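Local coordinates for CalsepRRP (Calystegia sepium, PDB 1JY5), which is an RNase-related member of the RNase T2 family that may bind RNA, though ribonuclease activity is uncertain, at residues A61-N66 with Y100-H105; N66-L71 with E118-T123. One frame throughout, in Å; residues are numbered along the deposited sequence.

Interaction 1: residues A61-N66 with Y100-H105; sequences AKYDQN and YEWAKH. Unlike the reference sequence in segment 61-66: Gln-65 (reference Glu).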
loop_
_atom_site.group_PDB
_atom_site.type_symbol
_atom_site.label_atom_id
_atom_site.label_comp_id
_atom_site.label_asym_id
_atom_site.label_seq_id
_atom_site.Cartn_x
_atom_site.Cartn_y
_atom_site.Cartn_z
ATOM N N ALA A 61 -10.831 17.628 -7.379
ATOM C CA ALA A 61 -10.365 18.732 -6.558
ATOM C C ALA A 61 -8.897 18.528 -6.212
ATOM O O ALA A 61 -8.431 17.395 -6.079
ATOM C CB ALA A 61 -11.204 18.821 -5.275
ATOM N N LYS A 62 -8.162 19.623 -6.071
ATOM C CA LYS A 62 -6.750 19.530 -5.726
ATOM C C LYS A 62 -6.617 19.031 -4.287
ATOM O O LYS A 62 -7.553 19.140 -3.492
ATOM C CB LYS A 62 -6.082 20.903 -5.874
ATOM C CG LYS A 62 -6.710 21.979 -5.011
ATOM C CD LYS A 62 -6.356 23.385 -5.487
ATOM C CE LYS A 62 -7.021 24.443 -4.607
ATOM N NZ LYS A 62 -8.494 24.229 -4.461
ATOM N N TYR A 63 -5.454 18.478 -3.959
ATOM C CA TYR A 63 -5.207 17.974 -2.614
ATOM C C TYR A 63 -5.491 19.063 -1.589
ATOM O O TYR A 63 -4.956 20.164 -1.693
ATOM C CB TYR A 63 -3.754 17.538 -2.462
ATOM C CG TYR A 63 -3.445 17.040 -1.072
ATOM C CD1 TYR A 63 -4.069 15.894 -0.578
ATOM C CD2 TYR A 63 -2.542 17.718 -0.243
ATOM C CE1 TYR A 63 -3.806 15.428 0.703
ATOM C CE2 TYR A 63 -2.267 17.260 1.050
ATOM C CZ TYR A 63 -2.905 16.111 1.512
ATOM O OH TYR A 63 -2.639 15.626 2.772
ATOM N N ASP A 64 -6.319 18.758 -0.596
ATOM C CA ASP A 64 -6.656 19.735 0.438
ATOM C C ASP A 64 -6.562 19.092 1.819
ATOM O O ASP A 64 -7.501 18.435 2.274
ATOM C CB ASP A 64 -8.068 20.283 0.198
ATOM C CG ASP A 64 -8.520 21.251 1.282
ATOM O OD1 ASP A 64 -9.704 21.640 1.262
ATOM O OD2 ASP A 64 -7.700 21.627 2.146
ATOM N N GLN A 65 -5.424 19.285 2.484
ATOM C CA GLN A 65 -5.212 18.711 3.811
ATOM C C GLN A 65 -6.348 18.995 4.785
ATOM O O GLN A 65 -6.573 18.224 5.720
ATOM C CB GLN A 65 -3.882 19.202 4.404
ATOM C CG GLN A 65 -3.760 20.714 4.588
ATOM C CD GLN A 65 -4.355 21.214 5.902
ATOM O OE1 GLN A 65 -4.593 20.436 6.830
ATOM N NE2 GLN A 65 -4.581 22.523 5.989
ATOM N N ASN A 66 -7.073 20.091 4.578
ATOM C CA ASN A 66 -8.182 20.418 5.477
ATOM C C ASN A 66 -9.256 19.345 5.422
ATOM O O ASN A 66 -9.869 19.011 6.434
ATOM C CB ASN A 66 -8.802 21.759 5.100
ATOM C CG ASN A 66 -7.906 22.920 5.448
ATOM O OD1 ASN A 66 -7.727 23.249 6.621
ATOM N ND2 ASN A 66 -7.321 23.540 4.433
ATOM N N TYR A 100 0.653 13.161 -3.271
ATOM C CA TYR A 100 1.109 12.384 -4.428
ATOM C C TYR A 100 0.080 11.319 -4.849
ATOM O O TYR A 100 -0.306 11.241 -6.018
ATOM C CB TYR A 100 2.450 11.709 -4.098
ATOM C CG TYR A 100 2.947 10.723 -5.136
ATOM C CD1 TYR A 100 3.790 11.124 -6.167
ATOM C CD2 TYR A 100 2.585 9.384 -5.071
ATOM C CE1 TYR A 100 4.267 10.209 -7.104
ATOM C CE2 TYR A 100 3.049 8.463 -6.000
ATOM C CZ TYR A 100 3.889 8.874 -7.012
ATOM O OH TYR A 100 4.355 7.941 -7.924
ATOM N N GLU A 101 -0.357 10.501 -3.892
ATOM C CA GLU A 101 -1.324 9.445 -4.166
ATOM C C GLU A 101 -2.695 10.004 -4.540
ATOM O O GLU A 101 -3.404 9.423 -5.360
ATOM C CB GLU A 101 -1.449 8.512 -2.955
ATOM C CG GLU A 101 -0.181 7.712 -2.661
ATOM C CD GLU A 101 0.161 6.721 -3.765
ATOM O OE1 GLU A 101 1.358 6.396 -3.935
ATOM O OE2 GLU A 101 -0.765 6.248 -4.460
ATOM N N TRP A 102 -3.077 11.123 -3.936
ATOM C CA TRP A 102 -4.367 11.712 -4.263
ATOM C C TRP A 102 -4.371 12.192 -5.710
ATOM O O TRP A 102 -5.252 11.844 -6.487
ATOM C CB TRP A 102 -4.685 12.907 -3.370
ATOM C CG TRP A 102 -5.831 13.668 -3.932
ATOM C CD1 TRP A 102 -5.792 14.897 -4.523
ATOM C CD2 TRP A 102 -7.179 13.202 -4.057
ATOM N NE1 TRP A 102 -7.036 15.224 -5.014
ATOM C CE2 TRP A 102 -7.904 14.199 -4.740
ATOM C CE3 TRP A 102 -7.843 12.032 -3.660
ATOM C CZ2 TRP A 102 -9.266 14.067 -5.035
ATOM C CZ3 TRP A 102 -9.200 11.898 -3.955
ATOM C CH2 TRP A 102 -9.895 12.916 -4.638
ATOM N N ALA A 103 -3.383 13.004 -6.060
ATOM C CA ALA A 103 -3.294 13.540 -7.408
ATOM C C ALA A 103 -3.190 12.442 -8.455
ATOM O O ALA A 103 -3.940 12.421 -9.434
ATOM C CB ALA A 103 -2.092 14.483 -7.520
ATOM N N LYS A 104 -2.271 11.511 -8.231
ATOM C CA LYS A 104 -2.024 10.436 -9.180
ATOM C C LYS A 104 -3.092 9.346 -9.267
ATOM O O LYS A 104 -3.451 8.916 -10.369
ATOM C CB LYS A 104 -0.666 9.798 -8.869
ATOM C CG LYS A 104 -0.120 8.899 -9.973
ATOM C CD LYS A 104 1.215 8.303 -9.551
ATOM C CE LYS A 104 1.902 7.597 -10.697
ATOM N NZ LYS A 104 3.166 6.971 -10.243
ATOM N N HIS A 105 -3.612 8.916 -8.120
ATOM C CA HIS A 105 -4.600 7.832 -8.087
ATOM C C HIS A 105 -5.956 8.144 -7.447
ATOM O O HIS A 105 -6.995 7.712 -7.947
ATOM C CB HIS A 105 -3.998 6.627 -7.357
ATOM C CG HIS A 105 -2.807 6.028 -8.038
ATOM N ND1 HIS A 105 -2.900 5.311 -9.212
ATOM C CD2 HIS A 105 -1.499 5.991 -7.681
ATOM C CE1 HIS A 105 -1.707 4.854 -9.544
ATOM N NE2 HIS A 105 -0.840 5.250 -8.632
#
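The buried indole of Trp-102 spends its single N-H on a main-chain oxygen of an exposed loop: NE1 donates to Ala-61 O at 2.8 Å. The bond is fairly straight (N-H...O 154°), the oxygen lies in the ring plane at the edge, and the donor arrives nearly along the C=O axis, at 161°. With CG anti to the backbone N (chi1 167°), the indole reaches from helix 97-106 to the loop. Trp-102 CD1 also packs against the start of Tyr-63, 3.6 Å from Tyr-63 N and 3.9 Å from Tyr-63 CB. A phenylalanine in place of Trp-102 would probably leave Ala-61 O without this donor and open a gap beside that carbonyl. Gln-116 of helix 116-129 touches both segments and accepts from Asp-64 N. The Glu-Trp-Ala-Lys-His run of 101-105 matches the second conserved active-site sequence of the T2 family, but Tyr-100 stands where the family usually has a histidine, so the helix is family-like without catalysis being implied. One directional bond plus apolar contact thus ties an irregular loop to that helix, fixing where the carbonyl of Ala-61 points.

Interaction 2: residues N66-L71 with E118-T123; sequences NEISIL and EYFSTT. Unlike the reference sequence in segment 118-123: Thr-123 (reference Ala).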
loop_
_atom_site.group_PDB
_atom_site.type_symbol
_atom_site.label_atom_id
_atom_site.label_comp_id
_atom_site.label_asym_id
_atom_site.label_seq_id
_atom_site.Cartn_x
_atom_site.Cartn_y
_atom_site.Cartn_z
ATOM N N ASN A 66 -7.073 20.091 4.578
ATOM C CA ASN A 66 -8.182 20.418 5.477
ATOM C C ASN A 66 -9.256 19.345 5.422
ATOM O O ASN A 66 -9.869 19.011 6.434
ATOM C CB ASN A 66 -8.802 21.759 5.100
ATOM C CG ASN A 66 -7.906 22.920 5.448
ATOM O OD1 ASN A 66 -7.727 23.249 6.621
ATOM N ND2 ASN A 66 -7.321 23.540 4.433
ATOM N N GLU A 67 -9.469 18.810 4.224
ATOM C CA GLU A 67 -10.472 17.779 3.986
ATOM C C GLU A 67 -10.231 16.498 4.769
ATOM O O GLU A 67 -11.173 15.773 5.100
ATOM C CB GLU A 67 -10.503 17.432 2.502
ATOM C CG GLU A 67 -10.809 18.594 1.593
ATOM C CD GLU A 67 -12.284 18.845 1.475
ATOM O OE1 GLU A 67 -12.910 19.201 2.496
ATOM O OE2 GLU A 67 -12.823 18.672 0.360
ATOM N N ILE A 68 -8.965 16.209 5.049
ATOM C CA ILE A 68 -8.627 14.991 5.762
ATOM C C ILE A 68 -7.972 15.233 7.116
ATOM O O ILE A 68 -7.327 14.335 7.660
ATOM C CB ILE A 68 -7.692 14.094 4.900
ATOM C CG1 ILE A 68 -6.428 14.874 4.505
ATOM C CG2 ILE A 68 -8.437 13.601 3.668
ATOM C CD1 ILE A 68 -5.424 14.072 3.695
ATOM N N SER A 69 -8.174 16.422 7.680
ATOM C CA SER A 69 -7.569 16.768 8.969
ATOM C C SER A 69 -7.818 15.771 10.102
ATOM O O SER A 69 -6.911 15.493 10.886
ATOM C CB SER A 69 -8.007 18.174 9.425
ATOM O OG SER A 69 -9.391 18.242 9.716
ATOM N N ILE A 70 -9.028 15.224 10.193
ATOM C CA ILE A 70 -9.323 14.287 11.273
ATOM C C ILE A 70 -8.672 12.926 11.075
ATOM O O ILE A 70 -8.698 12.079 11.969
ATOM C CB ILE A 70 -10.847 14.112 11.470
ATOM C CG1 ILE A 70 -11.457 13.314 10.310
ATOM C CG2 ILE A 70 -11.501 15.487 11.587
ATOM C CD1 ILE A 70 -12.937 12.993 10.524
ATOM N N LEU A 71 -8.081 12.731 9.901
ATOM C CA LEU A 71 -7.394 11.492 9.575
ATOM C C LEU A 71 -5.886 11.667 9.717
ATOM O O LEU A 71 -5.131 10.710 9.561
ATOM C CB LEU A 71 -7.693 11.073 8.130
ATOM C CG LEU A 71 -9.154 10.821 7.733
ATOM C CD1 LEU A 71 -9.213 10.424 6.258
ATOM C CD2 LEU A 71 -9.743 9.731 8.614
ATOM N N GLU A 118 -13.269 10.563 1.427
ATOM C CA GLU A 118 -13.766 9.212 1.197
ATOM C C GLU A 118 -12.637 8.339 0.670
ATOM O O GLU A 118 -12.524 7.170 1.040
ATOM C CB GLU A 118 -14.952 9.229 0.222
ATOM C CG GLU A 118 -16.089 10.132 0.706
ATOM C CD GLU A 118 -17.383 9.980 -0.080
ATOM O OE1 GLU A 118 -17.357 9.430 -1.196
ATOM O OE2 GLU A 118 -18.431 10.431 0.426
ATOM N N TYR A 119 -11.787 8.906 -0.181
ATOM C CA TYR A 119 -10.674 8.128 -0.718
ATOM C C TYR A 119 -9.735 7.644 0.395
ATOM O O TYR A 119 -9.492 6.441 0.530
ATOM C CB TYR A 119 -9.877 8.951 -1.735
ATOM C CG TYR A 119 -8.592 8.270 -2.174
ATOM C CD1 TYR A 119 -8.617 7.162 -3.029
ATOM C CD2 TYR A 119 -7.357 8.716 -1.708
ATOM C CE1 TYR A 119 -7.437 6.517 -3.408
ATOM C CE2 TYR A 119 -6.175 8.081 -2.074
ATOM C CZ TYR A 119 -6.222 6.983 -2.924
ATOM O OH TYR A 119 -5.056 6.355 -3.281
ATOM N N PHE A 120 -9.217 8.573 1.197
ATOM C CA PHE A 120 -8.288 8.211 2.266
ATOM C C PHE A 120 -8.895 7.380 3.406
ATOM O O PHE A 120 -8.263 6.435 3.894
ATOM C CB PHE A 120 -7.604 9.468 2.832
ATOM C CG PHE A 120 -6.597 10.087 1.893
ATOM C CD1 PHE A 120 -6.930 11.190 1.111
ATOM C CD2 PHE A 120 -5.323 9.538 1.762
ATOM C CE1 PHE A 120 -6.010 11.735 0.206
ATOM C CE2 PHE A 120 -4.396 10.076 0.862
ATOM C CZ PHE A 120 -4.741 11.176 0.081
ATOM N N SER A 121 -10.107 7.730 3.832
ATOM C CA SER A 121 -10.774 6.995 4.909
ATOM C C SER A 121 -11.138 5.576 4.474
ATOM O O SER A 121 -11.058 4.627 5.264
ATOM C CB SER A 121 -12.037 7.734 5.376
ATOM O OG SER A 121 -12.967 7.898 4.325
ATOM N N THR A 122 -11.532 5.422 3.216
ATOM C CA THR A 122 -11.889 4.099 2.727
ATOM C C THR A 122 -10.638 3.225 2.649
ATOM O O THR A 122 -10.690 2.031 2.947
ATOM C CB THR A 122 -12.594 4.194 1.361
ATOM O OG1 THR A 122 -13.833 4.899 1.528
ATOM C CG2 THR A 122 -12.888 2.805 0.808
ATOM N N THR A 123 -9.511 3.824 2.277
ATOM C CA THR A 123 -8.266 3.077 2.196
ATOM C C THR A 123 -7.880 2.601 3.594
ATOM O O THR A 123 -7.458 1.458 3.781
ATOM C CB THR A 123 -7.124 3.935 1.630
ATOM O OG1 THR A 123 -7.490 4.412 0.330
ATOM C CG2 THR A 123 -5.846 3.109 1.500
#
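Ile-68 and Leu-71 press on Phe-120 and Ser-121, joining a loop that ends in a 3-10 turn to helix 116-129 of the RNase T2 alpha-beta fold. No hydrogen bond crosses between the segments; the evidence for the contact is apolar packing through two branched side chains three residues apart. Ile-68 tucks CG1 between its own N and C (chi1 57°), with the chain extended beyond (chi2 178°). Both branches consequently meet the same ring: Ile-68 CG2 lies 3.8 Å from Phe-120 CD1, while Ile-68 CD1 sits over one face of Phe-120, 4.1 Å above its plane and offset toward the rim. The opposite face is occupied by Tyr-119, whose CD2 stands 3.7 Å above the centre of the Phe-120 ring, so each face of the ring has a neighbour, one over the centre and one toward the rim.

Leu-71 uses one methyl only. Its extended second torsion (chi2 180°) carries CD1 to the helix backbone, 3.7 Å from Ser-121 N and 3.9 Å from Phe-120 CB. The spacing of Ile-68 and Leu-71 is set by the 3-10 geometry, in which Leu-71 N donates to Ile-68 O at 2.9 Å. Around this core, Leu-75 of helix 72-78 touches both Ile-68 and Phe-120, and Trp-79 meets the Phe-120 ring with inclined planes.

On the helix itself, Thr-122 OG1 and Thr-123 OG1 fold back onto the main chain, donating to Glu-118 O and Tyr-119 O. Ser-121 OG is likewise bonded within the helix, to Tyr-117 O, which leaves the carbon of this side chain to the contact: Ser-121 CB lies 4.0 Å from Leu-71 CD1.

Overall arrangement
After strand 40-48 the chain enters the loop that supplies 61-66 and then, through the shared Asn-66, 66-71, before helix 72-78. Interaction 1 closes on helix 97-106, with 33 residues between its segments; interaction 2 closes at the next helix, 116-129, after 46 intervening residues. Since the segments alternate along the sequence, the two closures cross instead of nesting. Their centres are about 10 Å apart, and they touch directly: Trp-102 CZ3 lies 3.8 Å from Tyr-119 CB, and Trp-102 CB 3.9 Å from Phe-120 CZ. One continuous loop is therefore fastened to two successive helices that also pack on each other.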